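Local coordinates for protein GCN5-related N-acetyltransferase (Brucella abortus, PDB 7N1L) that probably transfers an acyl group, most likely acetyl from acetyl-CoA, to an amine acceptor, as expected for a GNAT-family N-acetyltransferase, at residues Glu40-Leu45 and Phe63-Leu68; Leu45-Gln50 and His108-His113. All blocks are in the same frame, centred on the assembly; numbering follows the deposited sequence.

Contact 1: residues Glu40-Leu45 and Phe63-Leu68; sequences EFAPLL and FYAEHL
Phe41, Ala42 and Leu45 on helix 38-52 press against Tyr64, Ala65 and Leu68 on helix 61-69, the helix pair that GNAT folds place between the first and second strands of the sheet. The short helix axes cross at 112° and come within 8.1 Å. Small residues allow this: the CA atoms of Ala42 and Ala65 are 5.0 Å apart, and Ala65 CB, pushed between the side chains of the other helix, meets Ala42 CA at 3.8 Å. Phe41 extends the contact from Ala65 to Leu68. Its CB stays 4.4 Å from Ala65 CB; beyond it the ring swings away from its own backbone N (chi1 178°) and runs toward the second helix. Touching starts at one ortho carbon, CD2, which reaches Ala65 CB at 3.8 Å, approached obliquely. The next carbon along that rim, CE2, meets Leu68 CD2 at 3.9 Å, and the tip, CZ, also lies beside this methyl, which sits at the ring edge close to its plane. The two side chains cross at about a right angle. Leu45 CB, one turn on, lies over a face of the Phe41 ring, offset toward the rim, while Phe88 of strand 84-96 makes an edge-to-face pair with the same ring. The side chains meet through carbon atoms, and no hydrogen bond joins the segments. The far end of Tyr64 heads away from helix 38-52, and the residue packs on Pro57, Arg59 and, in the second subunit, Thr99; Leu45 CD2 lies 3.7 Å from Tyr64 CB.

Contact 2: residues Leu45-Gln50 and His108-His113; sequences LASYAQ and HIYVHH
The Tyr48 side chain runs back along strand 101-111, from Tyr110 to His108, gripped at both ends by aromatic residues. At its root, CB sits over one face of the Tyr110 ring, 4.0 Å from the centroid, a CH-pi contact. The rings meet obliquely, their planes 52° apart, as the side chains slide past each other in opposite directions. At its tip, Tyr48 OH hydrogen-bonds His108 ND1 at 2.7 Å, at the imidazole edge and near its plane. Water 1 also bonds this hydroxyl and accepts from Ile109 N, so the phenol is tied to the strand backbone. Between these ends CE1 approaches Ile109 O at 3.5 Å. Ser47, at the partly exposed margin, brings CB to 3.3 Å from Tyr110 OH, while its OG makes a weak hydrogen bond with Pro43 O. Beyond Tyr110 the contact is looser: the strand diverges from helix 38-52, with the CA atoms of Ser47 and His112 8.1 Å apart. Ile109 and Val111 point to helix 120-129 across the sheet. This pairing of first helix and fourth strand, just before the Arg116-x-x-Gly-x-Ala121 motif, which runs from the loop into helix 120-129 and probably binds the coenzyme pyrophosphate, is characteristic of the GNAT fold.

After strand 28-32 the chain enters helix 38-52, whose first half is used by contact 1 and whose next turn by contact 2. Contact 1 closes a short loop of 17 residues when helix 61-69 folds back. Contact 2 spans strands 74-81 and 84-96 and closes, 57 residues later, when strand 101-111 returns antiparallel to the latter. The segments alternate along the chain, so the two closures cross, and Leu45 belongs to both ranges. Leu44 O lies 3.6 Å from Tyr110 CD2, where the contacts touch. Together they join helix 38-52 to helix 61-69 and to the central sheet, which helix 61-69 also touches through Leu68 on Ile90, and both border the second subunit.

Contact 1: residues Glu40-Leu45 and Phe63-Leu68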
loop_
_atom_site.group_PDB
_atom_site.type_symbol
_atom_site.label_atom_id
_atom_site.label_comp_id
_atom_site.label_asym_id
_atom_site.label_seq_id
_atom_site.Cartn_x
_atom_site.Cartn_y
_atom_site.Cartn_z
ATOM N N GLU A 40 3.446 -10.746 -22.634
ATOM C CA GLU A 40 2.008 -10.943 -22.729
ATOM C C GLU A 40 1.263 -9.946 -21.847
ATOM O O GLU A 40 0.197 -9.442 -22.221
ATOM C CB GLU A 40 1.675 -12.378 -22.322
ATOM C CG GLU A 40 1.014 -13.196 -23.421
ATOM C CD GLU A 40 0.453 -14.504 -22.914
ATOM O OE1 GLU A 40 1.189 -15.255 -22.247
ATOM O OE2 GLU A 40 -0.733 -14.775 -23.182
ATOM N N PHE A 41 1.838 -9.621 -20.692
ATOM C CA PHE A 41 1.237 -8.679 -19.756
ATOM C C PHE A 41 1.306 -7.255 -20.295
ATOM O O PHE A 41 0.385 -6.458 -20.057
ATOM C CB PHE A 41 1.953 -8.829 -18.408
ATOM C CG PHE A 41 1.505 -7.893 -17.323
ATOM C CD1 PHE A 41 0.171 -7.645 -17.082
ATOM C CD2 PHE A 41 2.441 -7.356 -16.452
ATOM C CE1 PHE A 41 -0.219 -6.806 -16.054
ATOM C CE2 PHE A 41 2.065 -6.513 -15.412
ATOM C CZ PHE A 41 0.716 -6.251 -15.204
ATOM N N ALA A 42 2.343 -6.949 -21.076
ATOM C CA ALA A 42 2.631 -5.572 -21.480
ATOM C C ALA A 42 1.454 -4.844 -22.117
ATOM O O ALA A 42 1.173 -3.713 -21.690
ATOM C CB ALA A 42 3.850 -5.552 -22.417
ATOM N N PRO A 43 0.765 -5.376 -23.149
ATOM C CA PRO A 43 -0.342 -4.603 -23.740
ATOM C C PRO A 43 -1.537 -4.468 -22.823
ATOM O O PRO A 43 -2.206 -3.425 -22.837
ATOM C CB PRO A 43 -0.689 -5.378 -25.028
ATOM C CG PRO A 43 -0.214 -6.771 -24.783
ATOM C CD PRO A 43 1.027 -6.616 -23.902
ATOM N N LEU A 44 -1.807 -5.485 -22.003
ATOM C CA LEU A 44 -2.910 -5.403 -21.059
ATOM C C LEU A 44 -2.671 -4.282 -20.061
ATOM O O LEU A 44 -3.585 -3.497 -19.749
ATOM C CB LEU A 44 -3.063 -6.746 -20.351
ATOM C CG LEU A 44 -4.472 -7.169 -19.975
ATOM C CD1 LEU A 44 -5.370 -7.210 -21.238
ATOM C CD2 LEU A 44 -4.427 -8.531 -19.300
ATOM N N LEU A 45 -1.440 -4.194 -19.553
ATOM C CA LEU A 45 -1.072 -3.099 -18.672
ATOM C C LEU A 45 -1.112 -1.776 -19.422
ATOM O O LEU A 45 -1.526 -0.752 -18.868
ATOM C CB LEU A 45 0.321 -3.362 -18.080
ATOM C CG LEU A 45 0.912 -2.332 -17.095
ATOM C CD1 LEU A 45 0.093 -2.243 -15.812
ATOM C CD2 LEU A 45 2.383 -2.635 -16.767
ATOM N N PHE A 63 8.623 -2.317 -20.943
ATOM C CA PHE A 63 9.432 -1.865 -19.819
ATOM C C PHE A 63 8.606 -1.834 -18.549
ATOM O O PHE A 63 9.081 -2.245 -17.490
ATOM C CB PHE A 63 10.001 -0.468 -20.079
ATOM C CG PHE A 63 10.557 0.193 -18.840
ATOM C CD1 PHE A 63 9.736 0.939 -18.002
ATOM C CD2 PHE A 63 11.893 0.042 -18.497
ATOM C CE1 PHE A 63 10.229 1.516 -16.854
ATOM C CE2 PHE A 63 12.407 0.635 -17.346
ATOM C CZ PHE A 63 11.577 1.371 -16.525
ATOM N N TYR A 64 7.351 -1.379 -18.652
ATOM C CA TYR A 64 6.495 -1.289 -17.479
ATOM C C TYR A 64 6.128 -2.673 -16.976
ATOM O O TYR A 64 5.976 -2.879 -15.762
ATOM C CB TYR A 64 5.223 -0.487 -17.800
ATOM C CG TYR A 64 5.512 0.910 -18.276
ATOM C CD1 TYR A 64 5.864 1.915 -17.373
ATOM C CD2 TYR A 64 5.465 1.226 -19.630
ATOM C CE1 TYR A 64 6.150 3.195 -17.802
ATOM C CE2 TYR A 64 5.748 2.500 -20.071
ATOM C CZ TYR A 64 6.090 3.484 -19.153
ATOM O OH TYR A 64 6.378 4.756 -19.592
ATOM N N ALA A 65 5.931 -3.625 -17.901
ATOM C CA ALA A 65 5.595 -4.978 -17.478
ATOM C C ALA A 65 6.786 -5.639 -16.807
ATOM O O ALA A 65 6.653 -6.190 -15.707
ATOM C CB ALA A 65 5.104 -5.815 -18.667
ATOM N N GLU A 66 7.975 -5.515 -17.412
ATOM C CA GLU A 66 9.186 -6.094 -16.826
ATOM C C GLU A 66 9.540 -5.430 -15.498
ATOM O O GLU A 66 9.939 -6.109 -14.546
ATOM C CB GLU A 66 10.358 -5.968 -17.807
ATOM C CG GLU A 66 10.138 -6.745 -19.123
ATOM C CD GLU A 66 11.290 -6.678 -20.104
ATOM O OE1 GLU A 66 12.359 -6.110 -19.771
ATOM O OE2 GLU A 66 11.097 -7.158 -21.246
ATOM N N HIS A 67 9.383 -4.108 -15.412
ATOM C CA HIS A 67 9.727 -3.390 -14.185
ATOM C C HIS A 67 8.911 -3.892 -13.000
ATOM O O HIS A 67 9.461 -4.173 -11.928
ATOM C CB HIS A 67 9.540 -1.889 -14.399
ATOM C CG HIS A 67 10.215 -1.053 -13.364
ATOM N ND1 HIS A 67 11.588 -0.978 -13.247
ATOM C CD2 HIS A 67 9.709 -0.263 -12.386
ATOM C CE1 HIS A 67 11.899 -0.174 -12.243
ATOM N NE2 HIS A 67 10.777 0.269 -11.705
ATOM N N LEU A 68 7.599 -4.029 -13.185
ATOM C CA LEU A 68 6.727 -4.483 -12.109
ATOM C C LEU A 68 6.991 -5.943 -11.772
ATOM O O LEU A 68 6.960 -6.343 -10.605
ATOM C CB LEU A 68 5.252 -4.319 -12.508
ATOM C CG LEU A 68 4.278 -4.816 -11.438
ATOM C CD1 LEU A 68 4.350 -3.885 -10.182
ATOM C CD2 LEU A 68 2.886 -4.898 -11.957
#

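Contact 2: residues Leu45-Gln50 and His108-His113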
loop_
_atom_site.group_PDB
_atom_site.type_symbol
_atom_site.label_atom_id
_atom_site.label_comp_id
_atom_site.label_asym_id
_atom_site.label_seq_id
_atom_site.Cartn_x
_atom_site.Cartn_y
_atom_site.Cartn_z
ATOM N N LEU A 45 -1.440 -4.194 -19.553
ATOM C CA LEU A 45 -1.072 -3.099 -18.672
ATOM C C LEU A 45 -1.112 -1.776 -19.422
ATOM O O LEU A 45 -1.526 -0.752 -18.868
ATOM C CB LEU A 45 0.321 -3.362 -18.080
ATOM C CG LEU A 45 0.912 -2.332 -17.095
ATOM C CD1 LEU A 45 0.093 -2.243 -15.812
ATOM C CD2 LEU A 45 2.383 -2.635 -16.767
ATOM N N ALA A 46 -0.705 -1.772 -20.696
ATOM C CA ALA A 46 -0.735 -0.515 -21.438
ATOM C C ALA A 46 -2.164 -0.001 -21.615
ATOM O O ALA A 46 -2.396 1.209 -21.577
ATOM C CB ALA A 46 -0.038 -0.668 -22.779
ATOM N N SER A 47 -3.130 -0.893 -21.854
ATOM C CA SER A 47 -4.510 -0.436 -21.974
ATOM C C SER A 47 -5.011 0.158 -20.660
ATOM O O SER A 47 -5.675 1.200 -20.658
ATOM C CB SER A 47 -5.426 -1.588 -22.406
ATOM O OG SER A 47 -5.073 -2.091 -23.678
ATOM N N TYR A 48 -4.688 -0.481 -19.530
ATOM C CA TYR A 48 -5.128 0.038 -18.238
ATOM C C TYR A 48 -4.548 1.414 -17.972
ATOM O O TYR A 48 -5.263 2.323 -17.536
ATOM C CB TYR A 48 -4.739 -0.937 -17.130
ATOM C CG TYR A 48 -4.974 -0.449 -15.723
ATOM C CD1 TYR A 48 -6.255 -0.216 -15.238
ATOM C CD2 TYR A 48 -3.904 -0.228 -14.868
ATOM C CE1 TYR A 48 -6.456 0.235 -13.923
ATOM C CE2 TYR A 48 -4.092 0.208 -13.581
ATOM C CZ TYR A 48 -5.354 0.448 -13.111
ATOM O OH TYR A 48 -5.481 0.874 -11.805
ATOM N N ALA A 49 -3.253 1.583 -18.236
ATOM C CA ALA A 49 -2.596 2.865 -18.019
ATOM C C ALA A 49 -3.179 3.964 -18.899
ATOM O O ALA A 49 -3.143 5.140 -18.521
ATOM C CB ALA A 49 -1.091 2.723 -18.259
ATOM N N GLN A 50 -3.720 3.609 -20.070
ATOM C CA GLN A 50 -4.305 4.625 -20.946
ATOM C C GLN A 50 -5.492 5.327 -20.286
ATOM O O GLN A 50 -5.792 6.484 -20.611
ATOM C CB GLN A 50 -4.716 4.003 -22.286
ATOM N N HIS A 108 -4.871 -1.938 -8.350
ATOM C CA HIS A 108 -5.069 -1.964 -9.790
ATOM C C HIS A 108 -5.707 -3.274 -10.210
ATOM O O HIS A 108 -5.164 -4.353 -9.951
ATOM C CB HIS A 108 -3.733 -1.786 -10.522
ATOM C CG HIS A 108 -2.926 -0.621 -10.044
ATOM N ND1 HIS A 108 -3.238 0.683 -10.370
ATOM C CD2 HIS A 108 -1.831 -0.561 -9.249
ATOM C CE1 HIS A 108 -2.354 1.494 -9.813
ATOM N NE2 HIS A 108 -1.498 0.765 -9.121
ATOM N N ILE A 109 -6.820 -3.160 -10.926
ATOM C CA ILE A 109 -7.500 -4.298 -11.517
ATOM C C ILE A 109 -7.929 -3.867 -12.904
ATOM O O ILE A 109 -8.183 -2.683 -13.144
ATOM C CB ILE A 109 -8.693 -4.765 -10.662
ATOM C CG1 ILE A 109 -9.183 -6.135 -11.134
ATOM C CG2 ILE A 109 -9.802 -3.677 -10.595
ATOM C CD1 ILE A 109 -9.951 -6.886 -10.072
ATOM N N TYR A 110 -7.915 -4.818 -13.846
ATOM C CA TYR A 110 -8.257 -4.496 -15.224
ATOM C C TYR A 110 -8.676 -5.756 -15.970
ATOM O O TYR A 110 -7.989 -6.782 -15.904
ATOM C CB TYR A 110 -7.082 -3.842 -15.946
ATOM C CG TYR A 110 -7.413 -3.429 -17.354
ATOM C CD1 TYR A 110 -8.213 -2.342 -17.582
ATOM C CD2 TYR A 110 -6.923 -4.123 -18.455
ATOM C CE1 TYR A 110 -8.541 -1.949 -18.855
ATOM C CE2 TYR A 110 -7.223 -3.724 -19.743
ATOM C CZ TYR A 110 -8.037 -2.629 -19.929
ATOM O OH TYR A 110 -8.396 -2.195 -21.180
ATOM N N VAL A 111 -9.766 -5.645 -16.726
ATOM C CA VAL A 111 -10.244 -6.698 -17.617
ATOM C C VAL A 111 -10.325 -6.119 -19.022
ATOM O O VAL A 111 -10.903 -5.042 -19.223
ATOM C CB VAL A 111 -11.615 -7.249 -17.182
ATOM C CG1 VAL A 111 -12.159 -8.248 -18.232
ATOM C CG2 VAL A 111 -11.528 -7.893 -15.799
ATOM N N HIS A 112 -9.768 -6.849 -19.987
ATOM C CA HIS A 112 -9.834 -6.458 -21.391
ATOM C C HIS A 112 -11.274 -6.161 -21.767
ATOM O O HIS A 112 -12.189 -6.855 -21.333
ATOM C CB HIS A 112 -9.280 -7.599 -22.234
ATOM C CG HIS A 112 -9.231 -7.327 -23.697
ATOM N ND1 HIS A 112 -10.359 -7.277 -24.486
ATOM C CD2 HIS A 112 -8.180 -7.167 -24.533
ATOM C CE1 HIS A 112 -10.009 -7.053 -25.739
ATOM N NE2 HIS A 112 -8.691 -7.000 -25.798
ATOM N N HIS A 113 -11.474 -5.114 -22.565
ATOM C CA HIS A 113 -12.819 -4.619 -22.845
ATOM C C HIS A 113 -13.673 -5.600 -23.647
ATOM O O HIS A 113 -14.904 -5.459 -23.654
ATOM C CB HIS A 113 -12.751 -3.265 -23.561
ATOM C CG HIS A 113 -11.936 -3.279 -24.815
ATOM N ND1 HIS A 113 -10.569 -3.465 -24.812
ATOM C CD2 HIS A 113 -12.295 -3.128 -26.115
ATOM C CE1 HIS A 113 -10.118 -3.432 -26.056
ATOM N NE2 HIS A 113 -11.145 -3.226 -26.865
HETATM O O HOH W 1 -8.007 -0.231 -10.771
#